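PDB 5FX8: manganese lipoxygenase from Gaeumannomyces graminis, which oxidises linoleic and alpha-linolenic acids with molecular oxygen at a catalytic manganese centre, giving 11S- and 13R-hydroperoxy fatty acids. Local coordinates for residues 303-307 with 308-312; 402-405 with 406-410; 461-464 with 465-469. All blocks are in the same frame, centred on the assembly; numbering follows the deposited sequence.

Contact 1 (303-307 with 308-312)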
loop_
_atom_site.group_PDB
_atom_site.type_symbol
_atom_site.label_atom_id
_atom_site.label_comp_id
_atom_site.label_asym_id
_atom_site.label_seq_id
_atom_site.Cartn_x
_atom_site.Cartn_y
_atom_site.Cartn_z
ATOM N N ALA A 303 9.918 -19.044 10.344
ATOM C CA ALA A 303 9.927 -20.101 11.327
ATOM C C ALA A 303 8.803 -21.097 11.044
ATOM O O ALA A 303 9.021 -22.313 11.110
ATOM C CB ALA A 303 9.846 -19.477 12.718
ATOM N N ALA A 304 7.617 -20.606 10.641
ATOM C CA ALA A 304 6.524 -21.519 10.307
ATOM C C ALA A 304 6.845 -22.363 9.081
ATOM O O ALA A 304 6.600 -23.572 9.075
ATOM C CB ALA A 304 5.215 -20.759 10.091
ATOM N N PHE A 305 7.362 -21.749 8.022
ATOM C CA PHE A 305 7.631 -22.504 6.800
ATOM C C PHE A 305 8.649 -23.613 7.040
ATOM O O PHE A 305 8.552 -24.683 6.446
ATOM C CB PHE A 305 8.113 -21.553 5.709
ATOM C CG PHE A 305 8.108 -22.132 4.332
ATOM C CD1 PHE A 305 6.933 -22.298 3.637
ATOM C CD2 PHE A 305 9.299 -22.460 3.708
ATOM C CE1 PHE A 305 6.949 -22.803 2.370
ATOM C CE2 PHE A 305 9.322 -22.957 2.436
ATOM C CZ PHE A 305 8.164 -23.129 1.763
ATOM N N ARG A 306 9.597 -23.383 7.930
ATOM C CA ARG A 306 10.563 -24.403 8.313
ATOM C C ARG A 306 10.017 -25.517 9.215
ATOM O O ARG A 306 10.783 -26.421 9.551
ATOM C CB ARG A 306 11.750 -23.731 9.007
ATOM C CG ARG A 306 12.544 -22.851 8.069
ATOM C CD ARG A 306 13.750 -22.320 8.728
ATOM N NE ARG A 306 14.408 -23.347 9.514
ATOM C CZ ARG A 306 15.340 -24.170 9.054
ATOM N NH1 ARG A 306 15.750 -24.093 7.795
ATOM N NH2 ARG A 306 15.863 -25.068 9.864
ATOM N N THR A 307 8.740 -25.510 9.606
ATOM C CA THR A 307 8.274 -26.443 10.635
ATOM C C THR A 307 6.885 -27.013 10.361
ATOM O O THR A 307 6.639 -28.189 10.628
ATOM C CB THR A 307 8.243 -25.777 12.017
ATOM O OG1 THR A 307 7.577 -24.509 11.930
ATOM C CG2 THR A 307 9.621 -25.625 12.619
ATOM N N LEU A 308 5.959 -26.189 9.880
ATOM C CA LEU A 308 4.643 -26.667 9.493
ATOM C C LEU A 308 4.697 -27.264 8.099
ATOM O O LEU A 308 5.403 -26.767 7.215
ATOM C CB LEU A 308 3.614 -25.544 9.493
ATOM C CG LEU A 308 3.565 -24.621 10.681
ATOM C CD1 LEU A 308 2.552 -23.557 10.436
ATOM C CD2 LEU A 308 3.198 -25.432 11.857
ATOM N N SER A 309 3.923 -28.321 7.903
ATOM C CA SER A 309 3.816 -28.914 6.588
ATOM C C SER A 309 3.159 -27.931 5.640
ATOM O O SER A 309 2.366 -27.086 6.041
ATOM C CB SER A 309 2.994 -30.199 6.663
ATOM O OG SER A 309 2.783 -30.780 5.396
ATOM N N ASP A 310 3.477 -28.049 4.368
ATOM C CA ASP A 310 2.711 -27.287 3.415
ATOM C C ASP A 310 1.218 -27.634 3.468
ATOM O O ASP A 310 0.387 -26.794 3.108
ATOM C CB ASP A 310 3.307 -27.493 2.031
ATOM C CG ASP A 310 4.638 -26.752 1.834
ATOM O OD1 ASP A 310 4.957 -25.744 2.535
ATOM O OD2 ASP A 310 5.371 -27.175 0.925
ATOM N N ARG A 311 0.845 -28.822 3.945
ATOM C CA ARG A 311 -0.566 -29.201 4.019
ATOM C C ARG A 311 -1.211 -28.848 5.345
ATOM O O ARG A 311 -2.390 -29.113 5.525
ATOM C CB ARG A 311 -0.742 -30.696 3.738
ATOM C CG ARG A 311 -0.189 -31.103 2.394
ATOM C CD ARG A 311 -0.476 -32.556 2.045
ATOM N NE ARG A 311 0.346 -33.548 2.748
ATOM C CZ ARG A 311 -0.133 -34.453 3.594
ATOM N NH1 ARG A 311 -1.430 -34.496 3.869
ATOM N NH2 ARG A 311 0.681 -35.318 4.174
ATOM N N HIS A 312 -0.486 -28.242 6.244
ATOM C CA HIS A 312 -1.045 -27.767 7.499
ATOM C C HIS A 312 -1.954 -26.559 7.276
ATOM O O HIS A 312 -1.560 -25.613 6.592
ATOM C CB HIS A 312 0.075 -27.396 8.421
ATOM C CG HIS A 312 -0.329 -27.313 9.846
ATOM N ND1 HIS A 312 -1.250 -26.408 10.302
ATOM C CD2 HIS A 312 0.068 -28.019 10.921
ATOM C CE1 HIS A 312 -1.403 -26.555 11.599
ATOM N NE2 HIS A 312 -0.615 -27.530 11.998
#
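Just past the end of helix 268-305, the backbone N of Leu308 donates to Ala304 O (2.8 Å, N-H...O angle 163°), and the chain then leaves the helix in an extended conformation at Leu308 and Ser309. Ala304 O is gripped twice, since Thr307 N also donates to it at 2.9 Å. On the same turn Leu308 reaches back along the helix, and its CD1 lies 3.9 Å from Ala304 CB. With chi1 at 49°, the hydroxyl of Thr307 sits between its own N and carbonyl carbon, from where OG1 donates to Ala303 O at 2.8 Å. Beyond this C-terminal end the loop folds into a type I beta turn from Ser309 to His312, reinforced by an ST turn in which Arg311 N donates to Ser309 OG, and His312 then N-caps helix 313-321 through ND1. Asp310 turns its carboxylate back toward Phe305, with OD1 3.6 Å from CE1 and the two planes 40° apart. Lys66 of helix 56-69 joins the two: its NZ forms a salt bridge with Asp310 OD1, makes a cation-pi contact with the Phe305 ring and donates to the carbonyls of Phe305 and Leu308.

Contact 2 (402-405 with 406-410)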
loop_
_atom_site.group_PDB
_atom_site.type_symbol
_atom_site.label_atom_id
_atom_site.label_comp_id
_atom_site.label_asym_id
_atom_site.label_seq_id
_atom_site.Cartn_x
_atom_site.Cartn_y
_atom_site.Cartn_z
ATOM N N HIS A 402 -10.118 -1.512 16.876
ATOM C CA HIS A 402 -10.882 -2.424 17.695
ATOM C C HIS A 402 -11.962 -3.113 16.880
ATOM O O HIS A 402 -12.154 -4.325 17.002
ATOM C CB HIS A 402 -11.474 -1.675 18.873
ATOM C CG HIS A 402 -12.455 -2.485 19.644
ATOM N ND1 HIS A 402 -12.070 -3.406 20.595
ATOM C CD2 HIS A 402 -13.806 -2.543 19.578
ATOM C CE1 HIS A 402 -13.146 -3.989 21.089
ATOM N NE2 HIS A 402 -14.209 -3.487 20.486
ATOM N N ARG A 403 -12.653 -2.375 16.010
ATOM C CA ARG A 403 -13.655 -3.034 15.179
ATOM C C ARG A 403 -13.015 -4.067 14.257
ATOM O O ARG A 403 -13.404 -5.245 14.254
ATOM C CB ARG A 403 -14.456 -2.018 14.376
ATOM C CG ARG A 403 -15.211 -1.079 15.221
ATOM C CD ARG A 403 -15.957 -0.067 14.379
ATOM N NE ARG A 403 -16.365 1.101 15.164
ATOM C CZ ARG A 403 -17.504 1.210 15.846
ATOM N NH1 ARG A 403 -18.379 0.227 15.861
ATOM N NH2 ARG A 403 -17.765 2.314 16.515
ATOM N N LEU A 404 -12.023 -3.644 13.467
ATOM C CA LEU A 404 -11.455 -4.552 12.475
ATOM C C LEU A 404 -10.828 -5.776 13.136
ATOM O O LEU A 404 -11.056 -6.914 12.710
ATOM C CB LEU A 404 -10.438 -3.819 11.615
ATOM C CG LEU A 404 -9.739 -4.679 10.557
ATOM C CD1 LEU A 404 -10.706 -5.273 9.503
ATOM C CD2 LEU A 404 -8.623 -3.878 9.911
ATOM N N ILE A 405 -10.037 -5.560 14.188
ATOM C CA ILE A 405 -9.435 -6.677 14.900
ATOM C C ILE A 405 -10.506 -7.593 15.453
ATOM O O ILE A 405 -10.321 -8.811 15.480
ATOM C CB ILE A 405 -8.499 -6.179 16.001
ATOM C CG1 ILE A 405 -7.251 -5.566 15.380
ATOM C CG2 ILE A 405 -8.079 -7.292 16.878
ATOM C CD1 ILE A 405 -6.231 -4.982 16.370
ATOM N N GLY A 406 -11.649 -7.042 15.873
ATOM C CA GLY A 406 -12.753 -7.897 16.279
ATOM C C GLY A 406 -13.204 -8.835 15.177
ATOM O O GLY A 406 -13.433 -10.019 15.407
ATOM N N ALA A 407 -13.333 -8.323 13.962
ATOM C CA ALA A 407 -13.739 -9.189 12.867
ATOM C C ALA A 407 -12.681 -10.254 12.587
ATOM O O ALA A 407 -12.997 -11.429 12.348
ATOM C CB ALA A 407 -14.013 -8.345 11.630
ATOM N N ILE A 408 -11.412 -9.864 12.628
ATOM C CA ILE A 408 -10.337 -10.804 12.350
ATOM C C ILE A 408 -10.275 -11.869 13.431
ATOM O O ILE A 408 -9.970 -13.031 13.171
ATOM C CB ILE A 408 -9.007 -10.039 12.227
ATOM C CG1 ILE A 408 -9.046 -9.079 11.030
ATOM C CG2 ILE A 408 -7.807 -10.981 12.201
ATOM C CD1 ILE A 408 -7.756 -8.358 10.792
ATOM N N ARG A 409 -10.539 -11.479 14.667
ATOM C CA ARG A 409 -10.380 -12.409 15.764
ATOM C C ARG A 409 -11.530 -13.379 15.781
ATOM O O ARG A 409 -11.329 -14.578 15.957
ATOM C CB ARG A 409 -10.268 -11.669 17.088
ATOM C CG ARG A 409 -10.062 -12.620 18.216
ATOM C CD ARG A 409 -9.623 -12.000 19.507
ATOM N NE ARG A 409 -9.305 -13.081 20.424
ATOM C CZ ARG A 409 -8.084 -13.523 20.685
ATOM N NH1 ARG A 409 -7.026 -12.932 20.120
ATOM N NH2 ARG A 409 -7.919 -14.542 21.529
ATOM N N ARG A 410 -12.738 -12.886 15.533
ATOM C CA ARG A 410 -13.841 -13.803 15.327
ATOM C C ARG A 410 -13.488 -14.840 14.268
ATOM O O ARG A 410 -13.637 -16.045 14.503
ATOM C CB ARG A 410 -15.098 -13.038 14.960
ATOM C CG ARG A 410 -16.301 -13.911 14.792
ATOM C CD ARG A 410 -17.467 -13.087 14.323
ATOM N NE ARG A 410 -17.663 -11.911 15.173
ATOM C CZ ARG A 410 -18.373 -11.930 16.299
ATOM N NH1 ARG A 410 -18.952 -13.065 16.710
ATOM N NH2 ARG A 410 -18.504 -10.824 17.021
#
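Leu404 and Ile408, one helical turn apart, meet through different first torsions: CG of Leu404 stands anti to its backbone N (chi1 178°), whereas CG1 of Ile408 lies beside its own N (chi1 -64°) and is carried back along the helix. Ile408 CD1 therefore comes within 4.2 Å of Leu404 CG, a loose apolar contact between a branch point and a methyl. On the way, Ile408 CG1 passes 3.4 Å from Leu404 O, the same carbonyl that accepts from Ile408 N at 3.0 Å. The neighbouring i to i+4 bonds are regular, among them Arg409 N to Ile405 O at 2.8 Å, and Arg409 CB rests against that same oxygen. From there the Arg409 side chain runs extended to NE and leaves the turn, and its guanidinium forms a salt bridge with Asp465 of helix 460-481. Gly406 N donates to His402 O at 3.0 Å.

The stretch belongs to the middle of helix 396-420, one of the long helices of the largely alpha-helical lipoxygenase domain. One flank packs on helix 460-481, where Ile405 touches Trp472 and Ile408 meets Thr468 and Ala471; that helix also carries the manganese ligand His478, whose side chain is about 10 Å from that of Leu404. Arg403 turns to another protein and forms a salt bridge with Glu254 of the zonadhesin chain. Helix 566-587 covers a further flank, Ala407 lying against Asp578 and Ile582, and Ile408 also touching its Phe575.

Contact 3 (461-464 with 465-469)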
loop_
_atom_site.group_PDB
_atom_site.type_symbol
_atom_site.label_atom_id
_atom_site.label_comp_id
_atom_site.label_asym_id
_atom_site.label_seq_id
_atom_site.Cartn_x
_atom_site.Cartn_y
_atom_site.Cartn_z
ATOM N N ALA A 461 -6.369 -19.904 22.786
ATOM C CA ALA A 461 -6.329 -18.449 22.777
ATOM C C ALA A 461 -4.970 -17.922 22.342
ATOM O O ALA A 461 -4.886 -16.830 21.780
ATOM C CB ALA A 461 -6.682 -17.900 24.156
ATOM N N GLN A 462 -3.900 -18.673 22.596
ATOM C CA GLN A 462 -2.571 -18.205 22.220
ATOM C C GLN A 462 -2.384 -18.267 20.718
ATOM O O GLN A 462 -1.941 -17.297 20.094
ATOM C CB GLN A 462 -1.496 -19.027 22.919
ATOM C CG GLN A 462 -1.394 -18.750 24.378
ATOM C CD GLN A 462 -0.324 -19.554 25.038
ATOM O OE1 GLN A 462 -0.547 -20.696 25.425
ATOM N NE2 GLN A 462 0.856 -18.963 25.178
ATOM N N LEU A 463 -2.718 -19.405 20.123
ATOM C CA LEU A 463 -2.660 -19.496 18.684
ATOM C C LEU A 463 -3.546 -18.438 18.035
ATOM O O LEU A 463 -3.150 -17.811 17.048
ATOM C CB LEU A 463 -3.048 -20.905 18.253
ATOM C CG LEU A 463 -2.974 -21.076 16.746
ATOM C CD1 LEU A 463 -1.565 -20.802 16.311
ATOM C CD2 LEU A 463 -3.429 -22.423 16.306
ATOM N N VAL A 464 -4.737 -18.210 18.587
ATOM C CA VAL A 464 -5.645 -17.219 18.021
ATOM C C VAL A 464 -5.039 -15.823 18.115
ATOM O O VAL A 464 -5.223 -14.994 17.217
ATOM C CB VAL A 464 -7.025 -17.301 18.709
ATOM C CG1 VAL A 464 -7.905 -16.158 18.328
ATOM C CG2 VAL A 464 -7.709 -18.563 18.338
ATOM N N ASP A 465 -4.309 -15.538 19.197
ATOM C CA ASP A 465 -3.619 -14.255 19.306
ATOM C C ASP A 465 -2.581 -14.087 18.215
ATOM O O ASP A 465 -2.502 -13.038 17.581
ATOM C CB ASP A 465 -2.938 -14.127 20.650
ATOM C CG ASP A 465 -3.896 -13.887 21.768
ATOM O OD1 ASP A 465 -5.089 -13.586 21.504
ATOM O OD2 ASP A 465 -3.430 -14.009 22.923
ATOM N N VAL A 466 -1.769 -15.111 18.002
ATOM C CA VAL A 466 -0.739 -15.063 16.973
ATOM C C VAL A 466 -1.348 -14.805 15.599
ATOM O O VAL A 466 -0.948 -13.872 14.889
ATOM C CB VAL A 466 0.083 -16.363 17.008
ATOM C CG1 VAL A 466 0.942 -16.511 15.770
ATOM C CG2 VAL A 466 0.930 -16.366 18.224
ATOM N N LEU A 467 -2.334 -15.612 15.211
ATOM C CA LEU A 467 -2.937 -15.476 13.890
ATOM C C LEU A 467 -3.690 -14.154 13.735
ATOM O O LEU A 467 -3.663 -13.537 12.660
ATOM C CB LEU A 467 -3.850 -16.664 13.622
ATOM C CG LEU A 467 -3.207 -18.041 13.762
ATOM C CD1 LEU A 467 -4.152 -19.160 13.396
ATOM C CD2 LEU A 467 -1.944 -18.127 12.916
ATOM N N THR A 468 -4.345 -13.692 14.796
ATOM C CA THR A 468 -4.990 -12.388 14.754
ATOM C C THR A 468 -3.975 -11.270 14.570
ATOM O O THR A 468 -4.184 -10.353 13.772
ATOM C CB THR A 468 -5.791 -12.174 16.022
ATOM O OG1 THR A 468 -6.614 -13.309 16.214
ATOM C CG2 THR A 468 -6.673 -10.993 15.884
ATOM N N HIS A 469 -2.875 -11.332 15.294
ATOM C CA HIS A 469 -1.897 -10.273 15.196
ATOM C C HIS A 469 -1.228 -10.263 13.827
ATOM O O HIS A 469 -0.920 -9.193 13.295
ATOM C CB HIS A 469 -0.885 -10.431 16.317
ATOM C CG HIS A 469 0.031 -9.274 16.444
ATOM N ND1 HIS A 469 -0.417 -7.997 16.675
ATOM C CD2 HIS A 469 1.373 -9.191 16.336
ATOM C CE1 HIS A 469 0.613 -7.176 16.716
ATOM N NE2 HIS A 469 1.711 -7.876 16.514
#
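Ala461 O accepts the backbone N of Asp465 at 2.9 Å. The Asp465 carboxylate stays near this carbonyl, because chi1 of -73° places the group beside its own backbone N, and its OD1 forms a salt bridge with Arg409 of helix 396-420. At Gln462 the bond to Val466 N is 3.0 Å, and Val466 CG2 lies against the same oxygen. Leu463 O takes the straightest of the four i to i+4 bonds, 174° from Leu467 N. Beside this bond the two leucine side chains meet obliquely: the Leu463 side chain, with CG anti to the backbone N (chi1 -179°), puts CG 4.0 Å from Leu467 CD1. Val464 closes the segment with a carbonyl that receives both Thr468 N, at 2.9 Å, and the Thr468 hydroxyl. Such a hydroxyl bond back to the carbonyl four residues earlier is a familiar way for threonine to satisfy its OG1 inside a helix; its modelled length is implausibly short and is best treated as uncertain. The CG1 methyl of Val464 lies 3.8 Å from Thr468 OG1.

These turns open helix 460-481, which farther along supplies the manganese ligands His478 and, just after its end, Asn482. Helix 396-420 lies against Val464, Leu467 and Thr468 through Val416 and Met412, whereas Leu463 and Val466 pack on Trp439 of helix 434-444.

Overall arrangement
Contacts 2 and 3 lie within helices 396-420 and 460-481, which pack on each other; their centres are 12 Å apart and they are joined by the salt bridge from Arg409 NH1 to Asp465 OD1 (2.5 Å). Both combine regular backbone bonds with a leucine-centred apolar pair, but contact 3 is largely buried within the enzyme, while contact 2 is partly exposed and reaches a second protein. Contact 1, about 25 Å from contact 2 and 17 Å from contact 3 between centres, lies farther from the chain centre at a helix end. Mostly buried, it relies on turns, a cap and charged partners; Trp439 is a neighbour it shares with contact 3.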